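Local coordinates for protein racemase, putative (Roseobacter denitrificans, PDB 3TCS) that binds magnesium and may act as a racemase or hydro-lyase, as a member of the mandelate racemase/muconate lactonizing enzyme family, at residues W50-T55 and D280-G285; T32-G37 and H57-C62; G106-I111 and G286-L291. All blocks are in the same frame, centred on the assembly; numbering follows the deposited sequence.

Interaction 1 of 3, residues W50-T55 and D280-G285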
ATOM      1  N   TRP B  50       5.551  -1.658 -25.427  1.00  7.66           N
ATOM      2  CA  TRP B  50       4.836  -2.652 -24.635  1.00  9.60           C
ATOM      3  C   TRP B  50       5.484  -2.915 -23.282  1.00  9.38           C
ATOM      4  O   TRP B  50       6.696  -3.094 -23.187  1.00  8.54           O
ATOM      5  CB  TRP B  50       4.753  -3.978 -25.393  1.00  8.53           C
ATOM      6  CG  TRP B  50       3.731  -3.997 -26.486  1.00 11.22           C
ATOM      7  CD1 TRP B  50       3.888  -3.571 -27.775  1.00 10.98           C
ATOM      8  CD2 TRP B  50       2.383  -4.469 -26.378  1.00 11.54           C
ATOM      9  NE1 TRP B  50       2.717  -3.753 -28.478  1.00 10.27           N
ATOM     10  CE2 TRP B  50       1.779  -4.303 -27.644  1.00 11.55           C
ATOM     11  CE3 TRP B  50       1.627  -5.018 -25.333  1.00 11.99           C
ATOM     12  CZ2 TRP B  50       0.448  -4.667 -27.895  1.00 12.01           C
ATOM     13  CZ3 TRP B  50       0.302  -5.380 -25.581  1.00 12.53           C
ATOM     14  CH2 TRP B  50      -0.272  -5.204 -26.854  1.00 12.41           C
ATOM     15  N   GLY B  51       4.656  -2.960 -22.245  1.00  8.53           N
ATOM     16  CA  GLY B  51       5.148  -3.227 -20.910  1.00  8.52           C
ATOM     17  C   GLY B  51       4.199  -4.199 -20.238  1.00 10.01           C
ATOM     18  O   GLY B  51       3.347  -4.803 -20.891  1.00 10.09           O
ATOM     19  N   GLN B  52       4.329  -4.347 -18.928  1.00  9.17           N
ATOM     20  CA  GLN B  52       3.469  -5.266 -18.206  1.00  7.83           C
ATOM     21  C   GLN B  52       3.283  -4.812 -16.768  1.00  8.07           C
ATOM     22  O   GLN B  52       4.216  -4.318 -16.154  1.00  6.79           O
ATOM     23  CB  GLN B  52       4.097  -6.663 -18.211  1.00  8.01           C
ATOM     24  CG  GLN B  52       3.264  -7.714 -17.498  1.00  7.26           C
ATOM     25  CD  GLN B  52       4.072  -8.939 -17.134  1.00  7.83           C
ATOM     26  OE1 GLN B  52       4.562  -9.662 -18.004  1.00  8.69           O
ATOM     27  NE2 GLN B  52       4.219  -9.179 -15.834  1.00  4.99           N
ATOM     28  N   VAL B  53       2.076  -4.962 -16.230  1.00  8.27           N
ATOM     29  CA  VAL B  53       1.863  -4.603 -14.831  1.00  8.13           C
ATOM     30  C   VAL B  53       2.290  -5.847 -14.055  1.00  8.32           C
ATOM     31  O   VAL B  53       2.525  -6.900 -14.643  1.00  9.19           O
ATOM     32  CB  VAL B  53       0.373  -4.287 -14.513  1.00  8.50           C
ATOM     33  CG1 VAL B  53      -0.096  -3.087 -15.318  1.00  6.81           C
ATOM     34  CG2 VAL B  53      -0.496  -5.504 -14.791  1.00  8.38           C
ATOM     35  N   SER B  54       2.410  -5.736 -12.741  1.00 10.71           N
ATOM     36  CA  SER B  54       2.795  -6.897 -11.949  1.00  9.01           C
ATOM     37  C   SER B  54       1.761  -8.014 -12.087  1.00  8.67           C
ATOM     38  O   SER B  54       0.574  -7.747 -12.236  1.00  8.04           O
ATOM     39  CB  SER B  54       2.910  -6.522 -10.474  1.00 10.79           C
ATOM     40  OG  SER B  54       3.203  -7.674  -9.705  1.00 13.56           O
ATOM     41  N   THR B  55       2.213  -9.264 -12.027  1.00  9.34           N
ATOM     42  CA  THR B  55       1.300 -10.405 -12.103  1.00  9.48           C
ATOM     43  C   THR B  55       0.498 -10.519 -10.796  1.00 10.00           C
ATOM     44  O   THR B  55       0.874  -9.923  -9.779  1.00  8.94           O
ATOM     45  CB  THR B  55       2.068 -11.725 -12.316  1.00  9.72           C
ATOM     46  OG1 THR B  55       3.172 -11.787 -11.401  1.00 10.15           O
ATOM     47  CG2 THR B  55       2.585 -11.824 -13.745  1.00  9.69           C
ATOM     48  N   ASP B 280      11.623  -5.908  -6.626  1.00  6.24           N
ATOM     49  CA  ASP B 280      10.929  -6.568  -7.728  1.00  8.16           C
ATOM     50  C   ASP B 280      10.538  -5.367  -8.589  1.00  7.28           C
ATOM     51  O   ASP B 280       9.816  -4.483  -8.139  1.00  5.93           O
ATOM     52  CB  ASP B 280       9.680  -7.319  -7.244  1.00  8.08           C
ATOM     53  CG  ASP B 280       8.886  -7.937  -8.398  1.00 11.11           C
ATOM     54  OD1 ASP B 280       8.266  -7.176  -9.166  1.00  9.10           O
ATOM     55  OD2 ASP B 280       8.890  -9.179  -8.544  1.00  8.75           O
ATOM     56  N   ILE B 281      11.045  -5.326  -9.816  1.00  7.19           N
ATOM     57  CA  ILE B 281      10.783  -4.211 -10.715  1.00  8.31           C
ATOM     58  C   ILE B 281       9.323  -3.792 -10.838  1.00  9.30           C
ATOM     59  O   ILE B 281       9.014  -2.597 -10.897  1.00  8.76           O
ATOM     60  CB  ILE B 281      11.329  -4.516 -12.125  1.00  8.17           C
ATOM     61  CG1 ILE B 281      12.860  -4.576 -12.075  1.00  7.18           C
ATOM     62  CG2 ILE B 281      10.847  -3.461 -13.121  1.00  9.07           C
ATOM     63  CD1 ILE B 281      13.494  -5.134 -13.334  1.00  6.85           C
ATOM     64  N   LEU B 282       8.426  -4.766 -10.878  1.00  7.29           N
ATOM     65  CA  LEU B 282       7.017  -4.445 -11.032  1.00 10.07           C
ATOM     66  C   LEU B 282       6.291  -4.118  -9.723  1.00  9.91           C
ATOM     67  O   LEU B 282       5.403  -3.266  -9.712  1.00 11.64           O
ATOM     68  CB  LEU B 282       6.319  -5.571 -11.806  1.00  6.88           C
ATOM     69  CG  LEU B 282       6.986  -5.853 -13.167  1.00  6.56           C
ATOM     70  CD1 LEU B 282       6.203  -6.930 -13.912  1.00  7.22           C
ATOM     71  CD2 LEU B 282       7.048  -4.571 -14.011  1.00  5.55           C
ATOM     72  N   TYR B 283       6.654  -4.771  -8.619  1.00  9.08           N
ATOM     73  CA  TYR B 283       6.005  -4.445  -7.348  1.00  8.70           C
ATOM     74  C   TYR B 283       6.445  -3.044  -6.911  1.00  8.88           C
ATOM     75  O   TYR B 283       5.703  -2.329  -6.235  1.00  8.79           O
ATOM     76  CB  TYR B 283       6.398  -5.422  -6.227  1.00  9.94           C
ATOM     77  CG  TYR B 283       5.892  -6.848  -6.353  1.00 12.05           C
ATOM     78  CD1 TYR B 283       4.676  -7.136  -6.975  1.00 14.17           C
ATOM     79  CD2 TYR B 283       6.617  -7.911  -5.800  1.00 13.68           C
ATOM     80  CE1 TYR B 283       4.192  -8.444  -7.045  1.00 14.13           C
ATOM     81  CE2 TYR B 283       6.141  -9.223  -5.864  1.00 15.10           C
ATOM     82  CZ  TYR B 283       4.926  -9.480  -6.488  1.00 13.99           C
ATOM     83  OH  TYR B 283       4.440 -10.770  -6.543  1.00 14.12           O
ATOM     84  N   LEU B 284       7.662  -2.665  -7.295  1.00  7.92           N
ATOM     85  CA  LEU B 284       8.228  -1.372  -6.910  1.00  8.66           C
ATOM     86  C   LEU B 284       7.733  -0.176  -7.722  1.00  8.71           C
ATOM     87  O   LEU B 284       7.923   0.968  -7.317  1.00  9.44           O
ATOM     88  CB  LEU B 284       9.761  -1.446  -6.962  1.00  9.85           C
ATOM     89  CG  LEU B 284      10.630  -0.244  -6.569  1.00 10.30           C
ATOM     90  CD1 LEU B 284      10.211   0.313  -5.214  1.00  8.14           C
ATOM     91  CD2 LEU B 284      12.089  -0.699  -6.523  1.00  9.44           C
ATOM     92  N   GLY B 285       7.100  -0.427  -8.862  1.00  7.77           N
ATOM     93  CA  GLY B 285       6.597   0.683  -9.655  1.00  6.34           C
ATOM     94  C   GLY B 285       7.288   0.919 -10.985  1.00  8.27           C
ATOM     95  O   GLY B 285       7.009   1.908 -11.661  1.00  9.52           O
TER
HETATM   96  O   HOH W   1       5.907  -8.567  -9.896  1.00 13.92           O
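Leu282 fills the angle between Gln52 and Ser54 with all of its branches at work. Its CB rests on the backbone and CB of Ser54, with Leu282 CB 3.8 Å from Ser54 CA, while the two methyls part around the backbone of Gln52 and Val53: Leu282 CD2 lies 3.6 Å from Gln52 O, and Leu282 CD1 meets Gln52 NE2 at 3.6 Å. The side chains of Gln52 and Leu282 cross at about a right angle, so the methyl meets the amide end and does not run alongside the chain. With CG anti to the backbone N (chi1 -179°), Gln52 stretches out until its amide turns back on its own chain, where NE2 donates to Val53 O at 3.1 Å, nearly within the amide plane. Ser312 OG and the backbone N of Leu313 also hold this buried amide, which fixes its rotation.

The second half of the contact is bridged by a water. Ser54 OG packs obliquely against the Tyr283 ring and comes unusually close to Tyr283 CE1, 2.9 Å. The water, lying over one face of that ring, toward its rim, links Ser54 OG to Asp280 OD1, to which it donates a hydrogen bond 2.8 Å long. The same Asp280 OD1 takes the backbone N of Tyr283 at 2.9 Å, an Asx motif that ties the carboxylate to the turn after strand 276-277. Asp280 OD2 bonds His307 ND1, and His307 lines the D-alanine pocket; Tyr283 packs against Lys94 of the second subunit. The contact thus joins the N-terminal capping domain to a loop of the TIM barrel, beside the magnesium ligand Glu257, and its Asp280-His307 pair is consistent with the His-Asp dyad of the mandelate racemase group.

Interaction 2 of 3, residues T32-G37 and H57-C62. With GOL (glycerol), chain M.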
ATOM      1  N   THR B  32      -5.553  -7.719 -20.418  1.00  8.75           N
ATOM      2  CA  THR B  32      -5.312  -8.517 -19.225  1.00 10.00           C
ATOM      3  C   THR B  32      -6.272  -9.662 -18.938  1.00  9.89           C
ATOM      4  O   THR B  32      -7.349  -9.765 -19.530  1.00  9.68           O
ATOM      5  CB  THR B  32      -5.381  -7.575 -17.997  1.00  9.38           C
ATOM      6  OG1 THR B  32      -4.883  -8.229 -16.827  1.00 10.93           O
ATOM      7  CG2 THR B  32      -6.832  -7.174 -17.748  1.00  7.63           C
ATOM      8  N   ASN B  33      -5.838 -10.546 -18.042  1.00  9.78           N
ATOM      9  CA  ASN B  33      -6.708 -11.594 -17.523  1.00 11.07           C
ATOM     10  C   ASN B  33      -6.428 -11.481 -16.024  1.00 10.42           C
ATOM     11  O   ASN B  33      -5.766 -10.531 -15.609  1.00 10.85           O
ATOM     12  CB  ASN B  33      -6.455 -13.007 -18.102  1.00  9.86           C
ATOM     13  CG  ASN B  33      -5.057 -13.542 -17.861  1.00 11.30           C
ATOM     14  OD1 ASN B  33      -4.351 -13.139 -16.937  1.00  7.76           O
ATOM     15  ND2 ASN B  33      -4.665 -14.502 -18.696  1.00 10.33           N
ATOM     16  N   ASP B  34      -6.926 -12.397 -15.206  1.00  9.86           N
ATOM     17  CA  ASP B  34      -6.711 -12.272 -13.768  1.00 11.78           C
ATOM     18  C   ASP B  34      -5.269 -12.430 -13.283  1.00 11.44           C
ATOM     19  O   ASP B  34      -4.911 -11.914 -12.228  1.00 11.80           O
ATOM     20  CB  ASP B  34      -7.609 -13.263 -13.025  1.00 14.99           C
ATOM     21  CG  ASP B  34      -9.083 -12.917 -13.143  1.00 22.15           C
ATOM     22  OD1 ASP B  34      -9.426 -12.002 -13.926  1.00 23.30           O
ATOM     23  OD2 ASP B  34      -9.900 -13.562 -12.451  1.00 25.15           O
ATOM     24  N   ALA B  35      -4.441 -13.127 -14.055  1.00 10.75           N
ATOM     25  CA  ALA B  35      -3.056 -13.376 -13.660  1.00 11.28           C
ATOM     26  C   ALA B  35      -2.015 -12.391 -14.191  1.00 10.84           C
ATOM     27  O   ALA B  35      -1.052 -12.064 -13.494  1.00 12.64           O
ATOM     28  CB  ALA B  35      -2.667 -14.792 -14.058  1.00 10.34           C
ATOM     29  N   VAL B  36      -2.190 -11.921 -15.419  1.00 10.42           N
ATOM     30  CA  VAL B  36      -1.219 -10.995 -15.991  1.00  9.22           C
ATOM     31  C   VAL B  36      -1.865 -10.035 -16.978  1.00 10.27           C
ATOM     32  O   VAL B  36      -2.845 -10.385 -17.654  1.00  9.85           O
ATOM     33  CB  VAL B  36      -0.083 -11.767 -16.705  1.00 12.09           C
ATOM     34  CG1 VAL B  36      -0.641 -12.513 -17.897  1.00 11.69           C
ATOM     35  CG2 VAL B  36       1.020 -10.809 -17.140  1.00 14.44           C
ATOM     36  N   GLY B  37      -1.312  -8.826 -17.051  1.00  7.46           N
ATOM     37  CA  GLY B  37      -1.826  -7.813 -17.953  1.00  7.05           C
ATOM     38  C   GLY B  37      -0.708  -7.027 -18.612  1.00  8.26           C
ATOM     39  O   GLY B  37       0.237  -6.598 -17.951  1.00  7.47           O
ATOM     40  N   HIS B  57      -3.808 -10.855  -9.740  1.00  7.50           N
ATOM     41  CA  HIS B  57      -4.947  -9.950  -9.663  1.00  8.10           C
ATOM     42  C   HIS B  57      -4.658  -8.762 -10.580  1.00  8.30           C
ATOM     43  O   HIS B  57      -4.971  -7.610 -10.262  1.00  9.61           O
ATOM     44  CB  HIS B  57      -5.197  -9.496  -8.217  1.00  7.26           C
ATOM     45  CG  HIS B  57      -5.432 -10.633  -7.266  1.00  7.65           C
ATOM     46  ND1 HIS B  57      -6.216 -11.719  -7.589  1.00  9.24           N
ATOM     47  CD2 HIS B  57      -4.979 -10.857  -6.009  1.00  8.82           C
ATOM     48  CE1 HIS B  57      -6.235 -12.564  -6.574  1.00 10.34           C
ATOM     49  NE2 HIS B  57      -5.491 -12.064  -5.602  1.00  9.13           N
ATOM     50  N   ALA B  58      -4.054  -9.067 -11.730  1.00  8.74           N
ATOM     51  CA  ALA B  58      -3.696  -8.061 -12.728  1.00  8.45           C
ATOM     52  C   ALA B  58      -4.910  -7.321 -13.269  1.00  9.00           C
ATOM     53  O   ALA B  58      -4.793  -6.191 -13.745  1.00  8.30           O
ATOM     54  CB  ALA B  58      -2.936  -8.715 -13.882  1.00  9.78           C
ATOM     55  N   ASP B  59      -6.075  -7.955 -13.219  1.00  9.00           N
ATOM     56  CA  ASP B  59      -7.272  -7.287 -13.708  1.00  9.24           C
ATOM     57  C   ASP B  59      -7.585  -6.092 -12.800  1.00  9.38           C
ATOM     58  O   ASP B  59      -7.974  -5.024 -13.280  1.00  8.80           O
ATOM     59  CB  ASP B  59      -8.452  -8.272 -13.783  1.00 10.04           C
ATOM     60  CG  ASP B  59      -8.781  -8.916 -12.449  1.00 12.69           C
ATOM     61  OD1 ASP B  59      -7.855  -9.357 -11.732  1.00 11.17           O
ATOM     62  OD2 ASP B  59      -9.985  -9.004 -12.128  1.00 12.22           O
ATOM     63  N   ILE B  60      -7.391  -6.264 -11.494  1.00  8.56           N
ATOM     64  CA  ILE B  60      -7.635  -5.174 -10.549  1.00  8.22           C
ATOM     65  C   ILE B  60      -6.588  -4.083 -10.778  1.00  8.87           C
ATOM     66  O   ILE B  60      -6.899  -2.891 -10.789  1.00  8.57           O
ATOM     67  CB  ILE B  60      -7.546  -5.668  -9.088  1.00  9.16           C
ATOM     68  CG1 ILE B  60      -8.656  -6.696  -8.830  1.00  9.03           C
ATOM     69  CG2 ILE B  60      -7.680  -4.478  -8.120  1.00  9.44           C
ATOM     70  CD1 ILE B  60      -8.627  -7.336  -7.443  1.00  9.63           C
ATOM     71  N   THR B  61      -5.342  -4.501 -10.968  1.00  7.50           N
ATOM     72  CA  THR B  61      -4.260  -3.559 -11.211  1.00  7.38           C
ATOM     73  C   THR B  61      -4.545  -2.721 -12.459  1.00  7.15           C
ATOM     74  O   THR B  61      -4.310  -1.510 -12.471  1.00  7.10           O
ATOM     75  CB  THR B  61      -2.926  -4.310 -11.381  1.00  6.79           C
ATOM     76  OG1 THR B  61      -2.638  -5.037 -10.178  1.00  6.63           O
ATOM     77  CG2 THR B  61      -1.790  -3.340 -11.664  1.00  6.15           C
ATOM     78  N   CYS B  62      -5.064  -3.357 -13.507  1.00  6.35           N
ATOM     79  CA  CYS B  62      -5.356  -2.620 -14.734  1.00  7.78           C
ATOM     80  C   CYS B  62      -6.488  -1.621 -14.519  1.00  8.22           C
ATOM     81  O   CYS B  62      -6.498  -0.546 -15.115  1.00  7.52           O
ATOM     82  CB  CYS B  62      -5.677  -3.587 -15.875  1.00  8.06           C
ATOM     83  SG  CYS B  62      -4.192  -4.439 -16.506  1.00  9.42           S
TER
HETATM   84  C1  GOL M 371      -3.977 -15.882 -10.548  1.00 24.38           C
HETATM   85  O1  GOL M 371      -4.683 -16.801 -11.358  1.00 26.60           O
HETATM   86  C2  GOL M 371      -4.756 -14.566 -10.399  1.00 23.99           C
HETATM   87  O2  GOL M 371      -4.030 -13.665  -9.590  1.00 21.78           O
HETATM   88  C3  GOL M 371      -6.124 -14.815  -9.771  1.00 23.45           C
HETATM   89  O3  GOL M 371      -6.815 -13.590  -9.638  1.00 21.86           O
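Ala58, at the start of helix 58-73, pushes its methyl into the tight turn of the β-hairpin that joins strands 25-32 and 37-43 in the N-terminal domain. This side is close-packed: Ala58 CB is 3.5 Å from Val36 C and 3.6 Å from Thr32 OG1, and one helical turn on, Cys62 SG settles 3.7 Å from Thr32 CB. Asn33 stiffens the turn from within: its OD1 accepts from Ala35 N, an Asx turn, and from Val36 N, the wider Asx motif. Asp34 O receives Ala58 N at 3.0 Å, from well above the carbonyl plane.

Toward solvent and the second subunit the fit loosens and charge takes over. The Asp59 carboxylate lies over the face of Asp34's, offset, the planes 21° apart and Asp34 OD1 3.5 Å from Asp59 OD2. Such like charges would repel, but Arg67 of the second subunit forms a salt bridge with Asp59 OD2, probably offsetting the strain, and also bonds His57 ND1 through NH1. A glycerol, probably from the crystallisation liquor, occupies the outer edge: its O2 accepts from His57 N at 2.8 Å, while its O3 meets His57 ND1, near the plane of the imidazole, at 2.8 Å.

Interaction 3 of 3, residues G106-I111 and G286-L291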
ATOM      1  N   GLY B 106       3.485  -0.871 -15.172  1.00  7.49           N
ATOM      2  CA  GLY B 106       3.089  -1.231 -16.522  1.00  7.94           C
ATOM      3  C   GLY B 106       3.304  -0.102 -17.512  1.00  8.46           C
ATOM      4  O   GLY B 106       3.729  -0.328 -18.648  1.00  8.55           O
ATOM      5  N   VAL B 107       3.004   1.124 -17.095  1.00  5.94           N
ATOM      6  CA  VAL B 107       3.195   2.254 -17.995  1.00  8.07           C
ATOM      7  C   VAL B 107       4.689   2.531 -18.137  1.00  7.79           C
ATOM      8  O   VAL B 107       5.178   2.810 -19.232  1.00  7.89           O
ATOM      9  CB  VAL B 107       2.478   3.518 -17.478  1.00  8.56           C
ATOM     10  CG1 VAL B 107       2.684   4.666 -18.466  1.00  8.21           C
ATOM     11  CG2 VAL B 107       0.988   3.235 -17.302  1.00  7.23           C
ATOM     12  N   ASP B 108       5.410   2.438 -17.022  1.00  7.91           N
ATOM     13  CA  ASP B 108       6.853   2.664 -17.014  1.00  7.11           C
ATOM     14  C   ASP B 108       7.579   1.701 -17.953  1.00  6.47           C
ATOM     15  O   ASP B 108       8.351   2.125 -18.812  1.00  6.51           O
ATOM     16  CB  ASP B 108       7.403   2.501 -15.592  1.00  7.47           C
ATOM     17  CG  ASP B 108       8.920   2.329 -15.564  1.00  9.28           C
ATOM     18  OD1 ASP B 108       9.625   3.257 -15.118  1.00  9.06           O
ATOM     19  OD2 ASP B 108       9.408   1.258 -15.991  1.00  9.88           O
ATOM     20  N   THR B 109       7.330   0.406 -17.798  1.00  6.18           N
ATOM     21  CA  THR B 109       8.010  -0.566 -18.638  1.00  6.41           C
ATOM     22  C   THR B 109       7.638  -0.441 -20.112  1.00  6.64           C
ATOM     23  O   THR B 109       8.464  -0.719 -20.975  1.00  5.90           O
ATOM     24  CB  THR B 109       7.786  -2.019 -18.140  1.00  6.41           C
ATOM     25  OG1 THR B 109       6.388  -2.292 -18.019  1.00  5.84           O
ATOM     26  CG2 THR B 109       8.466  -2.213 -16.781  1.00  6.35           C
ATOM     27  N   ALA B 110       6.413  -0.007 -20.406  1.00  8.12           N
ATOM     28  CA  ALA B 110       5.998   0.168 -21.803  1.00  7.39           C
ATOM     29  C   ALA B 110       6.755   1.358 -22.401  1.00  8.53           C
ATOM     30  O   ALA B 110       7.117   1.362 -23.581  1.00  9.15           O
ATOM     31  CB  ALA B 110       4.485   0.411 -21.883  1.00  7.91           C
ATOM     32  N   ILE B 111       6.994   2.370 -21.574  1.00  7.99           N
ATOM     33  CA  ILE B 111       7.718   3.551 -22.016  1.00  9.14           C
ATOM     34  C   ILE B 111       9.171   3.186 -22.316  1.00  9.60           C
ATOM     35  O   ILE B 111       9.741   3.672 -23.287  1.00  8.70           O
ATOM     36  CB  ILE B 111       7.628   4.677 -20.950  1.00 10.36           C
ATOM     37  CG1 ILE B 111       6.204   5.241 -20.943  1.00 11.55           C
ATOM     38  CG2 ILE B 111       8.654   5.767 -21.224  1.00 10.31           C
ATOM     39  CD1 ILE B 111       5.948   6.286 -19.871  1.00 14.04           C
ATOM     40  N   GLY B 286       8.189   0.026 -11.372  1.00  7.15           N
ATOM     41  CA  GLY B 286       8.842   0.190 -12.655  1.00  6.56           C
ATOM     42  C   GLY B 286      10.345   0.346 -12.618  1.00  8.33           C
ATOM     43  O   GLY B 286      10.964   0.342 -11.549  1.00  8.30           O
ATOM     44  N   ILE B 287      10.926   0.483 -13.807  1.00  9.06           N
ATOM     45  CA  ILE B 287      12.367   0.645 -13.973  1.00  9.42           C
ATOM     46  C   ILE B 287      12.898   1.912 -13.298  1.00  9.14           C
ATOM     47  O   ILE B 287      13.858   1.857 -12.531  1.00  9.47           O
ATOM     48  CB  ILE B 287      12.735   0.688 -15.473  1.00  8.81           C
ATOM     49  CG1 ILE B 287      12.465  -0.678 -16.114  1.00 12.35           C
ATOM     50  CG2 ILE B 287      14.193   1.096 -15.651  1.00 11.18           C
ATOM     51  CD1 ILE B 287      13.341  -1.798 -15.584  1.00 10.60           C
ATOM     52  N   CYS B 288      12.282   3.052 -13.587  1.00  8.12           N
ATOM     53  CA  CYS B 288      12.736   4.310 -13.000  1.00  9.25           C
ATOM     54  C   CYS B 288      12.820   4.240 -11.481  1.00  8.52           C
ATOM     55  O   CYS B 288      13.831   4.610 -10.887  1.00  9.57           O
ATOM     56  CB  CYS B 288      11.813   5.456 -13.409  1.00 11.84           C
ATOM     57  SG  CYS B 288      11.925   5.870 -15.150  1.00 17.13           S
ATOM     58  N   ARG B 289      11.760   3.758 -10.848  1.00  7.94           N
ATOM     59  CA  ARG B 289      11.754   3.668  -9.398  1.00  8.16           C
ATOM     60  C   ARG B 289      12.736   2.612  -8.899  1.00  8.07           C
ATOM     61  O   ARG B 289      13.360   2.789  -7.854  1.00 10.00           O
ATOM     62  CB  ARG B 289      10.325   3.412  -8.907  1.00  9.29           C
ATOM     63  CG  ARG B 289       9.424   4.657  -9.063  1.00  9.16           C
ATOM     64  CD  ARG B 289       7.956   4.328  -8.863  1.00 11.33           C
ATOM     65  NE  ARG B 289       7.739   3.609  -7.615  1.00 12.07           N
ATOM     66  CZ  ARG B 289       7.583   4.180  -6.425  1.00 13.92           C
ATOM     67  NH1 ARG B 289       7.606   5.504  -6.298  1.00 11.51           N
ATOM     68  NH2 ARG B 289       7.419   3.415  -5.354  1.00 13.40           N
ATOM     69  N   THR B 290      12.899   1.524  -9.645  1.00  7.54           N
ATOM     70  CA  THR B 290      13.856   0.501  -9.236  1.00  8.85           C
ATOM     71  C   THR B 290      15.274   1.086  -9.300  1.00  8.66           C
ATOM     72  O   THR B 290      16.111   0.799  -8.442  1.00  8.81           O
ATOM     73  CB  THR B 290      13.770  -0.751 -10.136  1.00  8.50           C
ATOM     74  OG1 THR B 290      12.468  -1.339 -10.006  1.00  6.05           O
ATOM     75  CG2 THR B 290      14.821  -1.774  -9.725  1.00  8.57           C
ATOM     76  N   LEU B 291      15.538   1.911 -10.310  1.00  7.17           N
ATOM     77  CA  LEU B 291      16.853   2.536 -10.451  1.00  8.49           C
ATOM     78  C   LEU B 291      17.169   3.446  -9.257  1.00  8.74           C
ATOM     79  O   LEU B 291      18.335   3.650  -8.913  1.00  7.89           O
ATOM     80  CB  LEU B 291      16.933   3.331 -11.756  1.00  9.33           C
ATOM     81  CG  LEU B 291      16.953   2.475 -13.029  1.00 11.07           C
ATOM     82  CD1 LEU B 291      16.971   3.371 -14.262  1.00 12.60           C
ATOM     83  CD2 LEU B 291      18.175   1.567 -13.010  1.00 10.84           C
TER
HETATM   84  O   HOH W   2       9.309   3.421 -12.331  1.00 11.21           O
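Asp108 turns its carboxylate onto the first turn of helix 287-300 and takes two backbone amides. Ile287 N donates to Asp108 OD2 at 2.8 Å, from above the carboxylate plane, and Cys288 N donates to Asp108 OD1 at 3.1 Å on the syn side, with a nearly straight N-H angle of 166°. A water extends the grip by one residue, donating to Asp108 OD1 at 2.8 Å and accepting from Arg289 N. These amides have no carbonyl of an earlier turn to bond, and the positive end of the helix would be expected to stabilise the buried carboxylate.

Around this shell, the torsion of Asp108 (chi1 164°, CG anti to the backbone N) carries the group straight across the gap between the helices. Gly286, the N-cap residue, lets it come close: Asp108 OD2 sits 3.5 Å from Gly286 CA, where the backbone has positive phi. Gly286 O is held by Thr290 N and, from the opposite face, by Thr290 OG1 at 2.7 Å. Trp112 NE1 adds a weak bond to Asp108 OD1.

The short axes of helices 106-111 and 287-291 lie 9.7 Å apart at 96°, so helix 98-119 of the capping domain crosses the barrel helix at nearly a right angle. Leu81 of helix 81-91 covers the Asp108-Cys288 side, and Phe317 of helix 314-322 packs on Thr109.

In the fold
Interactions 1 and 3 are buried and both join the N-terminal domain to the barrel, using consecutive parts of the same loop and helix: Ile281 O probably accepts from Gly286 N, and Leu284 O accepts from Arg289 NE. Their chemistry differs, since interaction 1 mixes methyl packing with a water-linked polar side near the active site, whereas interaction 3 is chiefly a carboxylate holding helix amides, away from it. Interaction 2 stays within the N-terminal domain, is partly solvent-exposed, and brings in charges and the second subunit. It touches interaction 1 through the sheet, where Val53 N meets Gly37 O, but its nearest atoms are about 6 Å from interaction 3.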